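Local coordinates for lysine/ornithine decarboxylase (Vibrio vulnificus, PDB 2PLJ), which catalyses the decarboxylation of lysine and ornithine with a pyridoxal phosphate cofactor, and is here bound to a cofactor adduct of its product putrescine, at residues A[74-79]-A[272-277]; A[207-212]-A[247-252]; A[259-264]-A[335-340]. All coordinates share one frame; numbering follows the deposited sequence.

Contact 1. Residues A[74-79]-A[272-277]; sequences NALPNV and APINEA
L76 and P77 meet N275 where helix 62-75 has ended and the chain turns toward strand 79-84. N275 stands on helix 267-278, and its CB is directed toward this turn. Its CG sits beside the backbone N and anti to the carbonyl carbon (chi1 -69°), which sends the amide out from the helix into the bend. The amide group reaches the backbone carbonyl of A75, with CG of N275 3.7 Å from A75 O. The P77 and N275 side chains cross at about a right angle. P77 CD is 4.1 Å from N275 CG. L76 flanks the amide with one branch. The L76 side chain crosses N275 at a slant, and L76 CD2 lies 3.9 Å from I274 CG2. The first torsion of I274 turns this methyl to L76. Behind the contact, A75 and L76 also rest on C271, and I274 on I229 of helix 223-241. P77 is at the exposed margin, while L76 and I274 are buried. L76 is the first residue to leave helical geometry and starts a type II beta turn that ends at V79. The turn feeds the chain into strand 79-84, which pairs with strand 286-289. The arrangement is plain helix-to-loop packing on the outside of the beta/alpha barrel, between the lead-in to its first strand and the helix that precedes its last.

Contact 2. Residues A[207-212]-A[247-252]; sequences RIKGLS and LSTLDI
G210, L211 and S212 pair in parallel register with T249, L250 and D251, the two short strand axes passing 4.7 Å apart at 27°. With helix 223-241 the strands form a beta-alpha-beta unit. L211 is bonded through both backbone groups: its N donates to T249 O at 3.0 Å, and its O takes D251 N at 2.8 Å, in the carbonyl plane. S248 N donates to K209 O at 3.1 Å, a more bent bond of 137°. G210 has no side chain, and its CA carries a CH...O contact to T249 O. L247 packs with both branches. L247 CD1 meets L211 CD2 at 3.6 Å, the two side chains crossing at about a right angle. L247 CD2 lies 3.7 Å from I208 CG2, the side chains running side by side. Helices 191-203 and 223-241 pack against this apolar group. On the face away from L211 and L250, toward the barrel interior, D251 packs beside S212, and its OD1 accepts from G253 N. K209 leaves with CG anti to the backbone N (chi1 -173°), which takes its chain obliquely across T249; K209 CG is 3.4 Å from T249 OG1. T249 OG1 donates to S248 OG. K209 NZ donates to a water, and that water lies 2.6 Å from S248 OG. E167 forms salt bridges with R207 NE and K209 NZ. E167 and the water thus hold the K209 ammonium, and the carboxylate probably offsets its charge.

Contact 3. Residues A[259-264]-A[335-340]; sequences NYTQQV and DARYPL
Y260 packs against R337 O and the rings of Y338 and P339, and this is the tight part of the contact. CB of Y260 lies 3.3 Å from R337 O. The carbonyl O of Y260 lies 3.4 Å from CG of P339, so the pyrrolidine ring sits against the Y260 backbone. The Y260 and Y338 side chains lie side by side and point the same way, with the ring planes at 69°. The ring centroids are 5.9 Å apart. The rings touch obliquely through Y260 CE1 and Y338 CD1, at 3.8 Å. Y260 OH is hydrogen-bonded to R293 NH1, and the Y338 ring packs on M385 and T389. The contact is a loop-to-loop junction between the beta/alpha barrel and the beta-barrel domain, the two-domain plan of the fold-type III decarboxylases. One loop follows strand 249-251, and the other leads into strand 340-342. The Y260 side chain is about 8 Å from the bound cofactor adduct. The outer side is looser. No direct hydrogen bond joins the two segments. Instead a water accepts from T261 N at 2.9 Å and donates to R337 O at 3.1 Å. T261 turns its CG2 beside its own backbone N and toward the other loop, where T261 CG2 reaches P339 N at 3.7 Å. The exposed R337 has an extended chain that crosses T261 at about a right angle, with its CD near T261 OG1.

How the contacts relate
The chain enters contact 1 at 74-79, on the way into the first barrel strand. It then runs through most of the barrel before 207-212 opens contact 2. Helix 223-241 follows, and 247-252 closes that short loop as a beta-alpha-beta unit, nested inside the loop of contact 1. Next comes 259-264, which opens contact 3. Helix 267-278 then closes contact 1, so contacts 1 and 3 cross. Contact 3 closes last, at 335-340 in the beta-barrel domain. Contacts 1 and 2 meet through I274 CG2 and I252 CD1, 4.1 Å apart. Contact 3 touches neither and ties the beta/alpha barrel to the second domain.

Contact 1. Residues A[74-79]-A[272-277]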
ATOM      1  N   ASN A  74      25.572  -9.705 -19.724  1.00 14.33           N
ATOM      2  CA  ASN A  74      26.891  -9.338 -20.211  1.00 16.47           C
ATOM      3  C   ASN A  74      27.830  -8.856 -19.096  1.00 16.06           C
ATOM      4  O   ASN A  74      29.051  -9.071 -19.160  1.00 16.41           O
ATOM      5  CB  ASN A  74      26.801  -8.345 -21.377  1.00 17.35           C
ATOM      6  CG  ASN A  74      27.976  -8.500 -22.336  1.00 20.47           C
ATOM      7  OD1 ASN A  74      29.075  -8.002 -22.077  1.00 22.43           O
ATOM      8  ND2 ASN A  74      27.771  -9.266 -23.412  1.00 24.90           N
ATOM      9  N   ALA A  75      27.250  -8.239 -18.067  1.00 15.58           N
ATOM     10  CA  ALA A  75      27.987  -7.740 -16.895  1.00 15.84           C
ATOM     11  C   ALA A  75      28.408  -8.879 -15.940  1.00 15.86           C
ATOM     12  O   ALA A  75      29.429  -8.777 -15.232  1.00 16.45           O
ATOM     13  CB  ALA A  75      27.151  -6.698 -16.140  1.00 15.43           C
ATOM     14  N   LEU A  76      27.648  -9.967 -15.949  1.00 16.34           N
ATOM     15  CA  LEU A  76      27.837 -11.063 -14.997  1.00 17.05           C
ATOM     16  C   LEU A  76      27.829 -12.367 -15.756  1.00 17.73           C
ATOM     17  O   LEU A  76      26.851 -13.139 -15.697  1.00 17.83           O
ATOM     18  CB  LEU A  76      26.723 -11.091 -13.940  1.00 18.02           C
ATOM     19  CG  LEU A  76      26.703 -10.275 -12.676  1.00 19.60           C
ATOM     20  CD1 LEU A  76      25.342 -10.573 -12.001  1.00 16.77           C
ATOM     21  CD2 LEU A  76      27.890 -10.584 -11.731  1.00 17.12           C
ATOM     22  N   PRO A  77      28.915 -12.613 -16.498  1.00 17.71           N
ATOM     23  CA  PRO A  77      28.949 -13.800 -17.305  1.00 18.29           C
ATOM     24  C   PRO A  77      29.065 -15.008 -16.387  1.00 18.26           C
ATOM     25  O   PRO A  77      29.589 -14.890 -15.275  1.00 20.00           O
ATOM     26  CB  PRO A  77      30.204 -13.612 -18.167  1.00 18.22           C
ATOM     27  CG  PRO A  77      31.080 -12.712 -17.383  1.00 17.56           C
ATOM     28  CD  PRO A  77      30.127 -11.786 -16.650  1.00 16.93           C
ATOM     29  N   ASN A  78      28.541 -16.129 -16.844  1.00 18.88           N
ATOM     30  CA  ASN A  78      28.596 -17.378 -16.083  1.00 18.72           C
ATOM     31  C   ASN A  78      27.825 -17.318 -14.769  1.00 17.70           C
ATOM     32  O   ASN A  78      28.224 -17.937 -13.790  1.00 18.77           O
ATOM     33  CB  ASN A  78      30.054 -17.794 -15.816  1.00 19.74           C
ATOM     34  CG  ASN A  78      30.817 -17.984 -17.088  1.00 23.59           C
ATOM     35  OD1 ASN A  78      31.824 -17.317 -17.324  1.00 28.87           O
ATOM     36  ND2 ASN A  78      30.310 -18.862 -17.957  1.00 28.76           N
ATOM     37  N   VAL A  79      26.767 -16.517 -14.735  1.00 15.65           N
ATOM     38  CA  VAL A  79      25.837 -16.494 -13.602  1.00 14.56           C
ATOM     39  C   VAL A  79      24.421 -16.679 -14.161  1.00 14.18           C
ATOM     40  O   VAL A  79      24.010 -15.950 -15.077  1.00 15.26           O
ATOM     41  CB  VAL A  79      25.931 -15.140 -12.818  1.00 13.78           C
ATOM     42  CG1 VAL A  79      24.832 -15.016 -11.756  1.00 15.24           C
ATOM     43  CG2 VAL A  79      27.355 -14.966 -12.240  1.00 14.08           C
ATOM     44  N   ALA A 272      32.213  -5.834 -12.145  1.00 15.55           N
ATOM     45  CA  ALA A 272      33.657  -6.133 -12.272  1.00 16.26           C
ATOM     46  C   ALA A 272      34.257  -6.768 -10.994  1.00 16.79           C
ATOM     47  O   ALA A 272      34.811  -7.883 -11.066  1.00 17.58           O
ATOM     48  CB  ALA A 272      34.442  -4.866 -12.728  1.00 16.22           C
ATOM     49  N   PRO A 273      34.158  -6.080  -9.822  1.00 17.77           N
ATOM     50  CA  PRO A 273      34.712  -6.682  -8.582  1.00 17.36           C
ATOM     51  C   PRO A 273      33.973  -7.929  -8.138  1.00 16.80           C
ATOM     52  O   PRO A 273      34.570  -8.806  -7.513  1.00 15.60           O
ATOM     53  CB  PRO A 273      34.568  -5.575  -7.519  1.00 17.71           C
ATOM     54  CG  PRO A 273      33.697  -4.541  -8.094  1.00 18.99           C
ATOM     55  CD  PRO A 273      33.610  -4.729  -9.586  1.00 18.15           C
ATOM     56  N   ILE A 274      32.686  -8.012  -8.480  1.00 15.89           N
ATOM     57  CA  ILE A 274      31.887  -9.209  -8.212  1.00 15.85           C
ATOM     58  C   ILE A 274      32.470 -10.396  -8.995  1.00 14.63           C
ATOM     59  O   ILE A 274      32.787 -11.455  -8.411  1.00 14.55           O
ATOM     60  CB  ILE A 274      30.387  -8.997  -8.583  1.00 15.42           C
ATOM     61  CG1 ILE A 274      29.811  -7.770  -7.828  1.00 16.40           C
ATOM     62  CG2 ILE A 274      29.611 -10.256  -8.263  1.00 16.57           C
ATOM     63  CD1 ILE A 274      28.318  -7.527  -8.055  1.00 17.65           C
ATOM     64  N   ASN A 275      32.629 -10.219 -10.307  1.00 14.57           N
ATOM     65  CA  ASN A 275      33.240 -11.235 -11.151  1.00 14.81           C
ATOM     66  C   ASN A 275      34.601 -11.706 -10.629  1.00 14.43           C
ATOM     67  O   ASN A 275      34.915 -12.896 -10.683  1.00 15.13           O
ATOM     68  CB  ASN A 275      33.379 -10.721 -12.592  1.00 15.74           C
ATOM     69  CG  ASN A 275      32.022 -10.560 -13.282  1.00 16.05           C
ATOM     70  OD1 ASN A 275      31.849  -9.692 -14.154  1.00 19.37           O
ATOM     71  ND2 ASN A 275      31.060 -11.390 -12.890  1.00 15.51           N
ATOM     72  N   GLU A 276      35.393 -10.767 -10.123  1.00 14.56           N
ATOM     73  CA  GLU A 276      36.712 -11.104  -9.576  1.00 16.04           C
ATOM     74  C   GLU A 276      36.612 -11.980  -8.338  1.00 15.00           C
ATOM     75  O   GLU A 276      37.348 -12.960  -8.218  1.00 15.34           O
ATOM     76  CB  GLU A 276      37.483  -9.835  -9.260  1.00 16.42           C
ATOM     77  CG  GLU A 276      37.826  -9.026 -10.483  1.00 21.66           C
ATOM     78  CD  GLU A 276      38.464  -7.687 -10.129  1.00 27.38           C
ATOM     79  OE1 GLU A 276      39.365  -7.665  -9.254  1.00 30.22           O
ATOM     80  OE2 GLU A 276      38.042  -6.662 -10.718  1.00 32.29           O
ATOM     81  N   ALA A 277      35.702 -11.625  -7.430  1.00 15.09           N
ATOM     82  CA  ALA A 277      35.480 -12.419  -6.211  1.00 14.87           C
ATOM     83  C   ALA A 277      34.987 -13.833  -6.550  1.00 14.85           C
ATOM     84  O   ALA A 277      35.429 -14.820  -5.964  1.00 15.52           O
ATOM     85  CB  ALA A 277      34.536 -11.704  -5.257  1.00 14.90           C
TER

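Contact 2. Residues A[207-212]-A[247-252]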
ATOM      1  N   ARG A 207      19.367 -32.732   1.551  1.00 15.46           N
ATOM      2  CA  ARG A 207      20.393 -32.243   0.632  1.00 16.55           C
ATOM      3  C   ARG A 207      20.546 -30.726   0.720  1.00 16.39           C
ATOM      4  O   ARG A 207      19.552 -29.988   0.675  1.00 15.40           O
ATOM      5  CB  ARG A 207      20.046 -32.638  -0.807  1.00 16.79           C
ATOM      6  CG  ARG A 207      20.959 -31.995  -1.868  1.00 20.47           C
ATOM      7  CD  ARG A 207      20.765 -32.579  -3.274  1.00 21.08           C
ATOM      8  NE  ARG A 207      21.365 -31.700  -4.284  1.00 26.50           N
ATOM      9  CZ  ARG A 207      22.668 -31.663  -4.570  1.00 29.69           C
ATOM     10  NH1 ARG A 207      23.516 -32.474  -3.938  1.00 30.84           N
ATOM     11  NH2 ARG A 207      23.125 -30.817  -5.489  1.00 30.82           N
ATOM     12  N   ILE A 208      21.795 -30.284   0.822  1.00 16.29           N
ATOM     13  CA  ILE A 208      22.110 -28.854   0.730  1.00 16.09           C
ATOM     14  C   ILE A 208      22.692 -28.575  -0.663  1.00 16.32           C
ATOM     15  O   ILE A 208      23.755 -29.128  -1.029  1.00 17.08           O
ATOM     16  CB  ILE A 208      23.098 -28.402   1.845  1.00 16.53           C
ATOM     17  CG1 ILE A 208      22.529 -28.668   3.263  1.00 16.11           C
ATOM     18  CG2 ILE A 208      23.484 -26.921   1.646  1.00 15.26           C
ATOM     19  CD1 ILE A 208      21.152 -28.057   3.547  1.00 14.46           C
ATOM     20  N   LYS A 209      21.992 -27.734  -1.424  1.00 16.11           N
ATOM     21  CA  LYS A 209      22.411 -27.289  -2.757  1.00 16.50           C
ATOM     22  C   LYS A 209      23.579 -26.304  -2.637  1.00 15.96           C
ATOM     23  O   LYS A 209      24.520 -26.356  -3.413  1.00 16.25           O
ATOM     24  CB  LYS A 209      21.248 -26.611  -3.483  1.00 17.19           C
ATOM     25  CG  LYS A 209      21.562 -26.285  -4.935  1.00 19.33           C
ATOM     26  CD  LYS A 209      20.364 -25.667  -5.652  1.00 19.27           C
ATOM     27  CE  LYS A 209      20.688 -25.399  -7.129  1.00 22.54           C
ATOM     28  NZ  LYS A 209      20.720 -26.688  -7.896  1.00 23.44           N
ATOM     29  N   GLY A 210      23.537 -25.428  -1.637  1.00 15.19           N
ATOM     30  CA  GLY A 210      24.605 -24.445  -1.504  1.00 14.69           C
ATOM     31  C   GLY A 210      24.213 -23.314  -0.571  1.00 14.77           C
ATOM     32  O   GLY A 210      23.416 -23.520   0.355  1.00 14.79           O
ATOM     33  N   LEU A 211      24.778 -22.132  -0.841  1.00 14.32           N
ATOM     34  CA  LEU A 211      24.596 -20.941  -0.004  1.00 14.32           C
ATOM     35  C   LEU A 211      23.965 -19.805  -0.802  1.00 14.88           C
ATOM     36  O   LEU A 211      24.094 -19.744  -2.032  1.00 16.22           O
ATOM     37  CB  LEU A 211      25.937 -20.451   0.554  1.00 14.52           C
ATOM     38  CG  LEU A 211      26.812 -21.460   1.306  1.00 14.62           C
ATOM     39  CD1 LEU A 211      28.117 -20.776   1.801  1.00 15.72           C
ATOM     40  CD2 LEU A 211      26.056 -22.035   2.475  1.00 16.10           C
ATOM     41  N   SER A 212      23.296 -18.894  -0.096  1.00 15.99           N
ATOM     42  CA  SER A 212      22.754 -17.704  -0.750  1.00 15.86           C
ATOM     43  C   SER A 212      22.885 -16.514   0.169  1.00 15.95           C
ATOM     44  O   SER A 212      23.065 -16.665   1.388  1.00 15.94           O
ATOM     45  CB  SER A 212      21.287 -17.908  -1.140  1.00 16.85           C
ATOM     46  OG  SER A 212      20.448 -17.863  -0.000  1.00 17.52           O
ATOM     47  N   LEU A 247      29.551 -28.161  -1.331  1.00 18.06           N
ATOM     48  CA  LEU A 247      28.410 -27.360  -1.832  1.00 18.27           C
ATOM     49  C   LEU A 247      28.557 -27.025  -3.306  1.00 18.38           C
ATOM     50  O   LEU A 247      29.663 -26.665  -3.768  1.00 19.44           O
ATOM     51  CB  LEU A 247      28.240 -26.085  -1.013  1.00 17.81           C
ATOM     52  CG  LEU A 247      28.101 -26.294   0.501  1.00 19.13           C
ATOM     53  CD1 LEU A 247      27.692 -24.977   1.166  1.00 21.02           C
ATOM     54  CD2 LEU A 247      27.110 -27.414   0.835  1.00 19.96           C
ATOM     55  N   SER A 248      27.458 -27.148  -4.046  1.00 17.01           N
ATOM     56  CA  SER A 248      27.520 -26.992  -5.501  1.00 17.17           C
ATOM     57  C   SER A 248      27.224 -25.581  -6.010  1.00 16.94           C
ATOM     58  O   SER A 248      27.592 -25.244  -7.139  1.00 17.17           O
ATOM     59  CB  SER A 248      26.573 -27.993  -6.189  1.00 17.14           C
ATOM     60  OG  SER A 248      25.214 -27.593  -6.047  1.00 17.74           O
ATOM     61  N   THR A 249      26.581 -24.764  -5.183  1.00 16.03           N
ATOM     62  CA  THR A 249      25.938 -23.521  -5.682  1.00 15.51           C
ATOM     63  C   THR A 249      26.153 -22.337  -4.743  1.00 16.36           C
ATOM     64  O   THR A 249      26.084 -22.507  -3.522  1.00 15.39           O
ATOM     65  CB  THR A 249      24.418 -23.757  -5.851  1.00 16.34           C
ATOM     66  OG1 THR A 249      24.196 -24.945  -6.630  1.00 17.36           O
ATOM     67  CG2 THR A 249      23.701 -22.554  -6.479  1.00 14.89           C
ATOM     68  N   LEU A 250      26.427 -21.165  -5.338  1.00 15.23           N
ATOM     69  CA  LEU A 250      26.370 -19.875  -4.644  1.00 15.74           C
ATOM     70  C   LEU A 250      25.346 -19.020  -5.345  1.00 15.34           C
ATOM     71  O   LEU A 250      25.437 -18.819  -6.563  1.00 15.29           O
ATOM     72  CB  LEU A 250      27.727 -19.157  -4.679  1.00 15.25           C
ATOM     73  CG  LEU A 250      27.705 -17.830  -3.933  1.00 17.06           C
ATOM     74  CD1 LEU A 250      27.267 -18.073  -2.460  1.00 17.96           C
ATOM     75  CD2 LEU A 250      29.080 -17.143  -4.003  1.00 17.03           C
ATOM     76  N   ASP A 251      24.392 -18.500  -4.577  1.00 15.53           N
ATOM     77  CA  ASP A 251      23.355 -17.610  -5.118  1.00 15.53           C
ATOM     78  C   ASP A 251      23.622 -16.228  -4.508  1.00 15.35           C
ATOM     79  O   ASP A 251      23.522 -16.081  -3.283  1.00 14.55           O
ATOM     80  CB  ASP A 251      21.993 -18.179  -4.687  1.00 16.88           C
ATOM     81  CG  ASP A 251      20.814 -17.268  -5.004  1.00 19.09           C
ATOM     82  OD1 ASP A 251      20.996 -16.088  -5.390  1.00 18.11           O
ATOM     83  OD2 ASP A 251      19.683 -17.787  -4.840  1.00 20.19           O
ATOM     84  N   ILE A 252      23.990 -15.244  -5.336  1.00 15.21           N
ATOM     85  CA  ILE A 252      24.420 -13.920  -4.842  1.00 15.95           C
ATOM     86  C   ILE A 252      23.285 -12.885  -4.672  1.00 15.60           C
ATOM     87  O   ILE A 252      23.523 -11.707  -4.415  1.00 16.14           O
ATOM     88  CB  ILE A 252      25.574 -13.313  -5.694  1.00 16.25           C
ATOM     89  CG1 ILE A 252      25.087 -13.037  -7.138  1.00 16.72           C
ATOM     90  CG2 ILE A 252      26.813 -14.247  -5.671  1.00 15.95           C
ATOM     91  CD1 ILE A 252      26.033 -12.158  -7.949  1.00 17.87           C
TER
HETATM   92  O   HOH W   1      23.491 -27.763  -7.977  1.00 37.06           O

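Contact 3. Residues A[259-264]-A[335-340]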
ATOM      1  N   ASN A 259      19.347   3.754 -12.246  1.00 16.47           N
ATOM      2  CA  ASN A 259      19.275   5.204 -12.107  1.00 17.57           C
ATOM      3  C   ASN A 259      17.866   5.639 -11.819  1.00 16.72           C
ATOM      4  O   ASN A 259      16.955   5.304 -12.581  1.00 17.08           O
ATOM      5  CB  ASN A 259      19.746   5.894 -13.384  1.00 18.51           C
ATOM      6  CG  ASN A 259      21.204   5.629 -13.663  1.00 21.43           C
ATOM      7  OD1 ASN A 259      21.562   5.100 -14.711  1.00 30.79           O
ATOM      8  ND2 ASN A 259      22.035   5.927 -12.710  1.00 20.18           N
ATOM      9  N   TYR A 260      17.701   6.394 -10.737  1.00 15.61           N
ATOM     10  CA  TYR A 260      16.454   7.145 -10.508  1.00 16.00           C
ATOM     11  C   TYR A 260      16.759   8.612 -10.762  1.00 16.75           C
ATOM     12  O   TYR A 260      16.837   9.028 -11.909  1.00 16.72           O
ATOM     13  CB  TYR A 260      15.872   6.893  -9.111  1.00 15.73           C
ATOM     14  CG  TYR A 260      15.274   5.513  -9.037  1.00 13.57           C
ATOM     15  CD1 TYR A 260      13.957   5.277  -9.480  1.00 16.34           C
ATOM     16  CD2 TYR A 260      16.037   4.432  -8.584  1.00 14.49           C
ATOM     17  CE1 TYR A 260      13.403   3.986  -9.437  1.00 13.32           C
ATOM     18  CE2 TYR A 260      15.508   3.143  -8.536  1.00 15.73           C
ATOM     19  CZ  TYR A 260      14.191   2.914  -8.974  1.00 15.66           C
ATOM     20  OH  TYR A 260      13.704   1.602  -8.919  1.00 14.13           O
ATOM     21  N   THR A 261      16.956   9.397  -9.710  1.00 17.61           N
ATOM     22  CA  THR A 261      17.310  10.812  -9.929  1.00 18.67           C
ATOM     23  C   THR A 261      18.804  11.067  -9.731  1.00 20.40           C
ATOM     24  O   THR A 261      19.266  12.183  -9.926  1.00 20.72           O
ATOM     25  CB  THR A 261      16.496  11.774  -9.036  1.00 19.02           C
ATOM     26  OG1 THR A 261      16.813  11.522  -7.662  1.00 17.01           O
ATOM     27  CG2 THR A 261      14.983  11.579  -9.278  1.00 18.57           C
ATOM     28  N   GLN A 262      19.540  10.043  -9.318  1.00 22.06           N
ATOM     29  CA  GLN A 262      20.983  10.142  -9.120  1.00 24.41           C
ATOM     30  C   GLN A 262      21.659   9.037  -9.930  1.00 24.57           C
ATOM     31  O   GLN A 262      21.175   7.904  -9.979  1.00 24.57           O
ATOM     32  CB  GLN A 262      21.350   9.987  -7.632  1.00 24.60           C
ATOM     33  CG  GLN A 262      20.886  11.130  -6.708  1.00 29.56           C
ATOM     34  CD  GLN A 262      21.673  12.421  -6.888  1.00 34.06           C
ATOM     35  OE1 GLN A 262      22.905  12.404  -6.996  1.00 37.10           O
ATOM     36  NE2 GLN A 262      20.963  13.559  -6.904  1.00 35.94           N
ATOM     37  N   GLN A 263      22.782   9.381 -10.558  1.00 24.68           N
ATOM     38  CA  GLN A 263      23.568   8.425 -11.336  1.00 24.75           C
ATOM     39  C   GLN A 263      24.108   7.317 -10.421  1.00 23.98           C
ATOM     40  O   GLN A 263      24.673   7.598  -9.355  1.00 24.26           O
ATOM     41  CB  GLN A 263      24.725   9.163 -12.046  1.00 25.09           C
ATOM     42  CG  GLN A 263      25.811   8.273 -12.665  1.00 29.20           C
ATOM     43  CD  GLN A 263      25.328   7.483 -13.884  1.00 33.85           C
ATOM     44  OE1 GLN A 263      24.338   7.844 -14.535  1.00 35.15           O
ATOM     45  NE2 GLN A 263      26.040   6.397 -14.199  1.00 36.71           N
ATOM     46  N   VAL A 264      23.912   6.066 -10.833  1.00 22.35           N
ATOM     47  CA  VAL A 264      24.521   4.917 -10.157  1.00 21.92           C
ATOM     48  C   VAL A 264      25.611   4.333 -11.052  1.00 21.58           C
ATOM     49  O   VAL A 264      25.674   4.643 -12.243  1.00 20.54           O
ATOM     50  CB  VAL A 264      23.493   3.811  -9.760  1.00 21.47           C
ATOM     51  CG1 VAL A 264      22.352   4.409  -8.906  1.00 22.05           C
ATOM     52  CG2 VAL A 264      22.950   3.073 -11.003  1.00 20.69           C
ATOM     53  N   ASP A 335      11.064   3.887  -0.204  1.00 17.27           N
ATOM     54  CA  ASP A 335      11.890   5.078   0.065  1.00 18.73           C
ATOM     55  C   ASP A 335      12.294   5.703  -1.279  1.00 18.02           C
ATOM     56  O   ASP A 335      13.419   6.171  -1.461  1.00 18.66           O
ATOM     57  CB  ASP A 335      13.120   4.677   0.914  1.00 20.07           C
ATOM     58  CG  ASP A 335      13.936   5.868   1.410  1.00 24.84           C
ATOM     59  OD1 ASP A 335      13.344   6.899   1.767  1.00 28.52           O
ATOM     60  OD2 ASP A 335      15.182   5.749   1.448  1.00 30.48           O
ATOM     61  N   ALA A 336      11.365   5.687  -2.232  1.00 17.04           N
ATOM     62  CA  ALA A 336      11.715   5.983  -3.609  1.00 17.01           C
ATOM     63  C   ALA A 336      11.626   7.469  -3.962  1.00 16.47           C
ATOM     64  O   ALA A 336      10.977   8.269  -3.273  1.00 16.90           O
ATOM     65  CB  ALA A 336      10.817   5.188  -4.558  1.00 16.83           C
ATOM     66  N   ARG A 337      12.257   7.822  -5.083  1.00 16.18           N
ATOM     67  CA  ARG A 337      12.100   9.142  -5.693  1.00 16.18           C
ATOM     68  C   ARG A 337      12.265   8.938  -7.200  1.00 15.60           C
ATOM     69  O   ARG A 337      13.306   8.424  -7.657  1.00 15.65           O
ATOM     70  CB  ARG A 337      13.141  10.145  -5.178  1.00 16.95           C
ATOM     71  CG  ARG A 337      12.845  11.541  -5.670  1.00 20.15           C
ATOM     72  CD  ARG A 337      13.901  12.553  -5.238  1.00 25.66           C
ATOM     73  NE  ARG A 337      13.544  13.886  -5.717  1.00 34.06           N
ATOM     74  CZ  ARG A 337      13.358  14.951  -4.929  1.00 38.66           C
ATOM     75  NH1 ARG A 337      13.518  14.865  -3.604  1.00 39.80           N
ATOM     76  NH2 ARG A 337      13.029  16.123  -5.467  1.00 39.53           N
ATOM     77  N   TYR A 338      11.235   9.315  -7.959  1.00 14.96           N
ATOM     78  CA  TYR A 338      11.237   9.079  -9.404  1.00 14.78           C
ATOM     79  C   TYR A 338      11.389  10.385 -10.162  1.00 15.39           C
ATOM     80  O   TYR A 338      10.786  11.393  -9.757  1.00 15.79           O
ATOM     81  CB  TYR A 338       9.944   8.369  -9.885  1.00 14.79           C
ATOM     82  CG  TYR A 338       9.568   7.190  -9.008  1.00 15.62           C
ATOM     83  CD1 TYR A 338      10.150   5.933  -9.219  1.00 15.83           C
ATOM     84  CD2 TYR A 338       8.650   7.352  -7.951  1.00 17.23           C
ATOM     85  CE1 TYR A 338       9.857   4.854  -8.381  1.00 14.41           C
ATOM     86  CE2 TYR A 338       8.323   6.273  -7.106  1.00 14.80           C
ATOM     87  CZ  TYR A 338       8.935   5.031  -7.343  1.00 14.99           C
ATOM     88  OH  TYR A 338       8.588   3.987  -6.537  1.00 16.29           O
ATOM     89  N   PRO A 339      12.108  10.351 -11.302  1.00 15.98           N
ATOM     90  CA  PRO A 339      12.106  11.547 -12.178  1.00 15.91           C
ATOM     91  C   PRO A 339      10.673  11.775 -12.660  1.00 15.75           C
ATOM     92  O   PRO A 339       9.996  10.832 -13.023  1.00 16.62           O
ATOM     93  CB  PRO A 339      13.015  11.158 -13.354  1.00 16.99           C
ATOM     94  CG  PRO A 339      13.724   9.867 -12.930  1.00 18.22           C
ATOM     95  CD  PRO A 339      12.857   9.217 -11.888  1.00 16.46           C
ATOM     96  N   LEU A 340      10.239  13.025 -12.636  1.00 16.02           N
ATOM     97  CA  LEU A 340       8.892  13.427 -13.071  1.00 16.28           C
ATOM     98  C   LEU A 340       9.007  14.509 -14.137  1.00 17.16           C
ATOM     99  O   LEU A 340       9.873  15.389 -14.055  1.00 17.25           O
ATOM    100  CB  LEU A 340       8.072  13.951 -11.887  1.00 16.67           C
ATOM    101  CG  LEU A 340       7.800  12.989 -10.711  1.00 18.01           C
ATOM    102  CD1 LEU A 340       7.210  13.754  -9.522  1.00 20.10           C
ATOM    103  CD2 LEU A 340       6.916  11.827 -11.136  1.00 21.07           C
TER
HETATM  104  O   HOH W   2      16.231   9.161  -6.865  1.00 36.65           O